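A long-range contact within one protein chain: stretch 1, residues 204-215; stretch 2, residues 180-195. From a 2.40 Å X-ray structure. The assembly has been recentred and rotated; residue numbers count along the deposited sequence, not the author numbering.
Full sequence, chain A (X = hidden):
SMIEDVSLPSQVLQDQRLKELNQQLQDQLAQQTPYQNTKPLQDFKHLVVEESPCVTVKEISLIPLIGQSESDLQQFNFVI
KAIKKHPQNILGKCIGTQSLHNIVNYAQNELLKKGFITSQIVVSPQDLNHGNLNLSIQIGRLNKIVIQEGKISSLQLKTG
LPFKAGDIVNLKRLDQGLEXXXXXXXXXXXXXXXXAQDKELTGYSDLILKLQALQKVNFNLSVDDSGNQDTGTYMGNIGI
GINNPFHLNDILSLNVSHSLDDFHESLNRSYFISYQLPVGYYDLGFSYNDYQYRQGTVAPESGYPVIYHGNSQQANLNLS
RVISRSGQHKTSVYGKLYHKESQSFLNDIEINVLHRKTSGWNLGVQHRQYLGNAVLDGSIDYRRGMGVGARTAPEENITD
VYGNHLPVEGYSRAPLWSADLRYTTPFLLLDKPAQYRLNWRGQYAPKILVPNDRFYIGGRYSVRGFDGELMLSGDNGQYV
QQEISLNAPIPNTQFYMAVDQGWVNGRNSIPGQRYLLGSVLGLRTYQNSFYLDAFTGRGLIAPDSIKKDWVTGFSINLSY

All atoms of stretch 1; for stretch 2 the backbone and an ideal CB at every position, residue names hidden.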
# COMPACT_ATOMS: atom_id res chain seq x y z
N TYR A 204 -33.49 -3.38 10.60
CA TYR A 204 -32.32 -4.23 10.75
C TYR A 204 -31.95 -4.94 9.46
O TYR A 204 -32.78 -5.14 8.56
CB TYR A 204 -32.54 -5.26 11.86
CG TYR A 204 -32.53 -4.65 13.23
CD1 TYR A 204 -33.68 -4.10 13.78
CD2 TYR A 204 -31.37 -4.62 13.99
CE1 TYR A 204 -33.67 -3.54 15.03
CE2 TYR A 204 -31.35 -4.06 15.25
CZ TYR A 204 -32.51 -3.52 15.77
OH TYR A 204 -32.51 -2.96 17.02
N SER A 205 -30.68 -5.33 9.39
CA SER A 205 -30.10 -5.95 8.21
C SER A 205 -29.33 -7.19 8.63
O SER A 205 -28.84 -7.29 9.76
CB SER A 205 -29.17 -4.98 7.46
OG SER A 205 -29.85 -3.85 6.89
N ASP A 206 -29.20 -8.13 7.70
CA ASP A 206 -28.38 -9.32 7.90
C ASP A 206 -27.23 -9.30 6.92
O ASP A 206 -27.43 -9.04 5.73
CB ASP A 206 -29.20 -10.60 7.75
CG ASP A 206 -29.98 -10.94 9.00
OD1 ASP A 206 -29.57 -10.48 10.09
OD2 ASP A 206 -30.99 -11.67 8.90
N LEU A 207 -26.03 -9.54 7.43
CA LEU A 207 -24.80 -9.57 6.63
C LEU A 207 -24.53 -11.02 6.24
O LEU A 207 -24.06 -11.81 7.06
CB LEU A 207 -23.65 -8.97 7.42
CG LEU A 207 -22.37 -8.75 6.62
CD1 LEU A 207 -22.63 -7.79 5.48
CD2 LEU A 207 -21.24 -8.25 7.50
N ILE A 208 -24.81 -11.35 4.99
CA ILE A 208 -24.64 -12.70 4.48
C ILE A 208 -23.23 -12.83 3.90
O ILE A 208 -22.90 -12.17 2.91
CB ILE A 208 -25.70 -13.03 3.42
CG1 ILE A 208 -27.09 -12.65 3.92
CG2 ILE A 208 -25.65 -14.50 3.04
CD1 ILE A 208 -27.44 -13.26 5.26
N LEU A 209 -22.42 -13.70 4.50
CA LEU A 209 -21.04 -13.92 4.09
C LEU A 209 -20.87 -15.34 3.56
O LEU A 209 -21.24 -16.30 4.24
CB LEU A 209 -20.08 -13.68 5.26
CG LEU A 209 -19.85 -12.23 5.68
CD1 LEU A 209 -19.02 -12.17 6.96
CD2 LEU A 209 -19.15 -11.48 4.57
N LYS A 210 -20.31 -15.46 2.36
CA LYS A 210 -19.90 -16.74 1.80
C LYS A 210 -18.38 -16.75 1.69
O LYS A 210 -17.81 -15.96 0.93
CB LYS A 210 -20.56 -16.99 0.44
CG LYS A 210 -21.94 -17.61 0.51
CD LYS A 210 -22.42 -18.07 -0.86
CE LYS A 210 -23.12 -16.96 -1.61
NZ LYS A 210 -24.45 -16.66 -1.02
N LEU A 211 -17.73 -17.63 2.44
CA LEU A 211 -16.28 -17.66 2.55
C LEU A 211 -15.72 -18.97 2.00
O LEU A 211 -16.33 -20.04 2.15
CB LEU A 211 -15.83 -17.48 4.01
CG LEU A 211 -16.34 -16.26 4.77
CD1 LEU A 211 -15.87 -16.29 6.22
CD2 LEU A 211 -15.92 -14.96 4.10
N GLN A 212 -14.56 -18.88 1.36
CA GLN A 212 -13.82 -20.04 0.87
C GLN A 212 -12.35 -19.81 1.17
O GLN A 212 -11.75 -18.87 0.64
CB GLN A 212 -14.05 -20.24 -0.63
CG GLN A 212 -13.00 -21.09 -1.31
CD GLN A 212 -13.20 -21.16 -2.81
OE1 GLN A 212 -14.21 -21.69 -3.29
NE2 GLN A 212 -12.26 -20.60 -3.57
N ALA A 213 -11.78 -20.65 2.02
CA ALA A 213 -10.41 -20.45 2.47
C ALA A 213 -9.44 -20.50 1.29
O ALA A 213 -9.59 -21.30 0.37
CB ALA A 213 -10.03 -21.51 3.50
N LEU A 214 -8.45 -19.61 1.32
CA LEU A 214 -7.40 -19.60 0.32
C LEU A 214 -6.36 -20.67 0.64
O LEU A 214 -6.24 -21.13 1.78
CB LEU A 214 -6.73 -18.23 0.24
CG LEU A 214 -7.64 -17.03 -0.06
CD1 LEU A 214 -6.88 -15.72 0.09
CD2 LEU A 214 -8.23 -17.15 -1.46
N GLN A 215 -5.60 -21.06 -0.38
CA GLN A 215 -4.56 -22.08 -0.22
C GLN A 215 -3.66 -21.74 0.97
O GLN A 215 -3.11 -20.64 1.06
CB GLN A 215 -3.74 -22.19 -1.50
CG GLN A 215 -2.61 -23.20 -1.45
CD GLN A 215 -1.88 -23.30 -2.78
OE1 GLN A 215 -2.48 -23.13 -3.84
NE2 GLN A 215 -0.58 -23.58 -2.72
N UNK A 180 -10.08 -7.10 5.35
CA UNK A 180 -9.37 -7.93 6.31
C UNK A 180 -9.64 -9.41 6.07
O UNK A 180 -8.73 -10.24 6.20
CB UNK A 180 -9.77 -7.55 7.74
N UNK A 181 -10.87 -9.76 5.71
CA UNK A 181 -11.20 -11.17 5.48
C UNK A 181 -10.65 -11.66 4.15
O UNK A 181 -10.40 -12.86 4.00
CB UNK A 181 -12.72 -11.38 5.52
N UNK A 182 -10.47 -10.77 3.18
CA UNK A 182 -9.95 -11.18 1.88
C UNK A 182 -8.46 -11.49 1.91
O UNK A 182 -7.93 -11.95 0.89
CB UNK A 182 -10.22 -10.09 0.84
N UNK A 183 -7.78 -11.25 3.03
CA UNK A 183 -6.39 -11.69 3.14
C UNK A 183 -6.30 -13.21 3.21
O UNK A 183 -5.34 -13.79 2.70
CB UNK A 183 -5.73 -11.07 4.37
N UNK A 184 -7.30 -13.86 3.80
CA UNK A 184 -7.27 -15.31 4.00
C UNK A 184 -8.44 -16.03 3.36
O UNK A 184 -8.40 -17.26 3.25
CB UNK A 184 -7.24 -15.63 5.50
N UNK A 185 -9.49 -15.32 2.93
CA UNK A 185 -10.64 -15.93 2.30
C UNK A 185 -10.92 -15.31 0.94
O UNK A 185 -10.57 -14.15 0.68
CB UNK A 185 -11.87 -15.80 3.20
N UNK A 186 -11.55 -16.09 0.07
CA UNK A 186 -12.37 -15.54 -1.00
C UNK A 186 -13.73 -15.22 -0.40
O UNK A 186 -14.39 -16.10 0.16
CB UNK A 186 -12.49 -16.51 -2.18
N UNK A 187 -14.15 -13.96 -0.50
CA UNK A 187 -15.29 -13.46 0.26
C UNK A 187 -16.40 -13.04 -0.70
O UNK A 187 -16.14 -12.42 -1.74
CB UNK A 187 -14.88 -12.29 1.15
N UNK A 188 -17.64 -13.38 -0.34
CA UNK A 188 -18.83 -12.84 -0.98
C UNK A 188 -19.68 -12.20 0.12
O UNK A 188 -20.01 -12.86 1.11
CB UNK A 188 -19.60 -13.92 -1.74
N UNK A 189 -20.00 -10.92 -0.05
CA UNK A 189 -20.72 -10.18 0.97
C UNK A 189 -22.02 -9.62 0.39
O UNK A 189 -22.02 -8.98 -0.66
CB UNK A 189 -19.85 -9.05 1.53
N UNK A 190 -23.13 -9.89 1.08
CA UNK A 190 -24.44 -9.39 0.68
C UNK A 190 -25.16 -8.82 1.90
O UNK A 190 -25.00 -9.31 3.02
CB UNK A 190 -25.27 -10.50 0.03
N UNK A 191 -25.95 -7.78 1.65
CA UNK A 191 -26.81 -7.17 2.66
C UNK A 191 -28.25 -7.53 2.33
O UNK A 191 -28.69 -7.36 1.18
CB UNK A 191 -26.62 -5.65 2.72
N UNK A 192 -28.98 -8.03 3.32
CA UNK A 192 -30.38 -8.39 3.17
C UNK A 192 -31.16 -7.88 4.38
O UNK A 192 -30.59 -7.74 5.47
CB UNK A 192 -30.54 -9.90 3.01
N UNK A 193 -32.44 -7.58 4.21
CA UNK A 193 -33.27 -7.20 5.36
C UNK A 193 -33.44 -8.36 6.33
O UNK A 193 -33.54 -9.52 5.93
CB UNK A 193 -34.64 -6.71 4.89
N UNK A 194 -33.48 -8.03 7.62
CA UNK A 194 -33.66 -9.04 8.66
C UNK A 194 -35.13 -9.44 8.76
O UNK A 194 -36.02 -8.59 8.70
CB UNK A 194 -33.16 -8.52 10.01
N UNK A 195 -35.37 -10.74 8.94
CA UNK A 195 -36.72 -11.29 8.97
C UNK A 195 -37.10 -11.69 10.39
O UNK A 195 -36.30 -12.30 11.10
CB UNK A 195 -36.83 -12.49 8.03

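Position 180 lies out of reach of stretch 1, so stretch 1 places no demand on the side chain. It is Asn180. At 181, on helical backbone, the ideal CB lies 5.0 Å from Leu211 CD2. An apolar chain of medium length would suit. Leu181 fits: its CD1 lies 4.2 Å from Leu209 CD1.

Positions 182 and 183 point away, and many residues would do; they are Lys182 and Arg183. Position 184 also points away. Its CB has only Leu214 CD1 near it, at 5.4 Å, so the choice is wide. It is Val184, and Leu214 N donates to Val184 O at 3.0 Å.

From 185 the backbone is extended and runs antiparallel to stretch 1. The CB of 185 points away overall, yet lies 4.2 Å from Leu211 CD2. An apolar or aromatic chain could lie against Leu211. Tyr185 does so: Leu211 CD1 sits over its ring face, 4.1 Å from the centroid.

At 186 the CB is 3.8 Å from Gln212 O and 4.4 Å from Leu214 CD2. Small or apolar residues would suit. Ala186 pairs with Gln212 through two backbone bonds; Ala186 N donates to Gln212 O at 2.8 Å.

Position 187 faces the leucine side, with CB 4.1 Å from Leu211 CD2. Val, Ile or Leu would suit. Val187 places CG2 3.7 Å from Leu211 CD2 and CG1 4.0 Å from Leu209 CD2.

Position 188 shares its face with Lys210, so an acid or another polar residue is reasonable. Asp188 makes no salt bridge with Lys210; the backbones join them, Asp188 N to Lys210 O at 2.9 Å.

At 189 the CB is 3.9 Å from Leu209 CD2 and 5.0 Å from Leu207 CD1. A long apolar chain could touch both leucines. Selenomethionine Met189 does: its CG lies 3.6 Å from Leu207 CD1, its CE 3.7 Å from Leu209 CD2.

Position 190 is on the face of Ile208 and Lys210. Polar or long chains would suit. The oxygen of water 1 lies 3.1 Å from Gln190 OE1 and 2.9 Å from Ile208 O and can bridge them.

At 191, Leu207 CD1 is 5.3 Å from CB, so a branched or longer apolar chain could reach it. Ile191 CD1 lies 3.7 Å from Leu207 CD1.

Position 192 lies near Asp206 O and Ile208 CG1. Thr, Ser or Val would suit. Thr192 OG1 makes a weak bond to Asp206 O at 3.4 Å.

Position 193 points away, and many residues would do. It is Pro193. At 194 the CB is 3.7 Å from Tyr204 O, which favours a small residue. Ala194 N donates to Tyr204 O at 3.1 Å. Position 195 points away from stretch 1, so many side chains would suit; it is Thr195, poorly ordered.

Stretch 2 180-195: NLKRVYAVDMQITPAT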
# COMPACT_ATOMS: atom_id res chain seq x y z
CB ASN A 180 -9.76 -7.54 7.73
CG ASN A 180 -9.25 -6.17 8.11
OD1 ASN A 180 -8.41 -5.60 7.42
ND2 ASN A 180 -9.75 -5.63 9.22
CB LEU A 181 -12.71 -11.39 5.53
CG LEU A 181 -13.43 -11.14 6.86
CD1 LEU A 181 -14.87 -11.63 6.81
CD2 LEU A 181 -12.67 -11.79 8.00
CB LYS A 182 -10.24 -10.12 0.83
CG LYS A 182 -11.66 -10.18 0.29
CD LYS A 182 -12.04 -8.89 -0.41
CE LYS A 182 -11.13 -8.59 -1.59
NZ LYS A 182 -11.38 -9.49 -2.75
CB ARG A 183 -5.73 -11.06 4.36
CG ARG A 183 -5.54 -9.57 4.25
CD ARG A 183 -4.89 -9.00 5.48
NE ARG A 183 -4.87 -7.54 5.46
CZ ARG A 183 -4.19 -6.79 6.31
NH1 ARG A 183 -3.45 -7.36 7.26
NH2 ARG A 183 -4.24 -5.47 6.22
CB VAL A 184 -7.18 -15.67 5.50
CG1 VAL A 184 -6.00 -14.96 6.15
CG2 VAL A 184 -8.46 -15.31 6.20
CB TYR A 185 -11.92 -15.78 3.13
CG TYR A 185 -11.90 -16.42 4.49
CD1 TYR A 185 -11.97 -17.80 4.64
CD2 TYR A 185 -11.85 -15.64 5.64
CE1 TYR A 185 -11.96 -18.39 5.90
CE2 TYR A 185 -11.84 -16.21 6.89
CZ TYR A 185 -11.90 -17.58 7.02
OH TYR A 185 -11.89 -18.13 8.28
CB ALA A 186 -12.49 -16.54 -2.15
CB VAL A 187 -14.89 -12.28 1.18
CG1 VAL A 187 -16.10 -11.76 1.94
CG2 VAL A 187 -13.80 -12.71 2.14
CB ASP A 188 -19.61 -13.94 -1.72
CG ASP A 188 -20.69 -13.38 -2.64
OD1 ASP A 188 -21.65 -12.75 -2.14
OD2 ASP A 188 -20.56 -13.55 -3.87
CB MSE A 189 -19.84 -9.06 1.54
CG MSE A 189 -20.35 -8.40 2.82
SE MSE A 189 -19.23 -6.93 3.52
CE MSE A 189 -17.94 -7.96 4.57
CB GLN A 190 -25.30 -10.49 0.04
CG GLN A 190 -24.97 -10.76 -1.41
CD GLN A 190 -25.55 -12.07 -1.91
OE1 GLN A 190 -25.87 -12.96 -1.12
NE2 GLN A 190 -25.68 -12.20 -3.22
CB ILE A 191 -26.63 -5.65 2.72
CG1 ILE A 191 -25.33 -5.28 3.45
CG2 ILE A 191 -27.83 -4.98 3.38
CD1 ILE A 191 -25.42 -5.38 4.96
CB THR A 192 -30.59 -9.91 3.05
OG1 THR A 192 -30.10 -10.56 4.23
CG2 THR A 192 -29.87 -10.47 1.83
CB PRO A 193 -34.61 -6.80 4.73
CG PRO A 193 -34.29 -6.52 3.29
CD PRO A 193 -33.17 -7.45 2.94
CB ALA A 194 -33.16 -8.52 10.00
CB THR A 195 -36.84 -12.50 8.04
OG1 THR A 195 -36.07 -13.59 8.57
CG2 THR A 195 -36.33 -12.16 6.64
O HOH W 1 -23.26 -13.75 0.45
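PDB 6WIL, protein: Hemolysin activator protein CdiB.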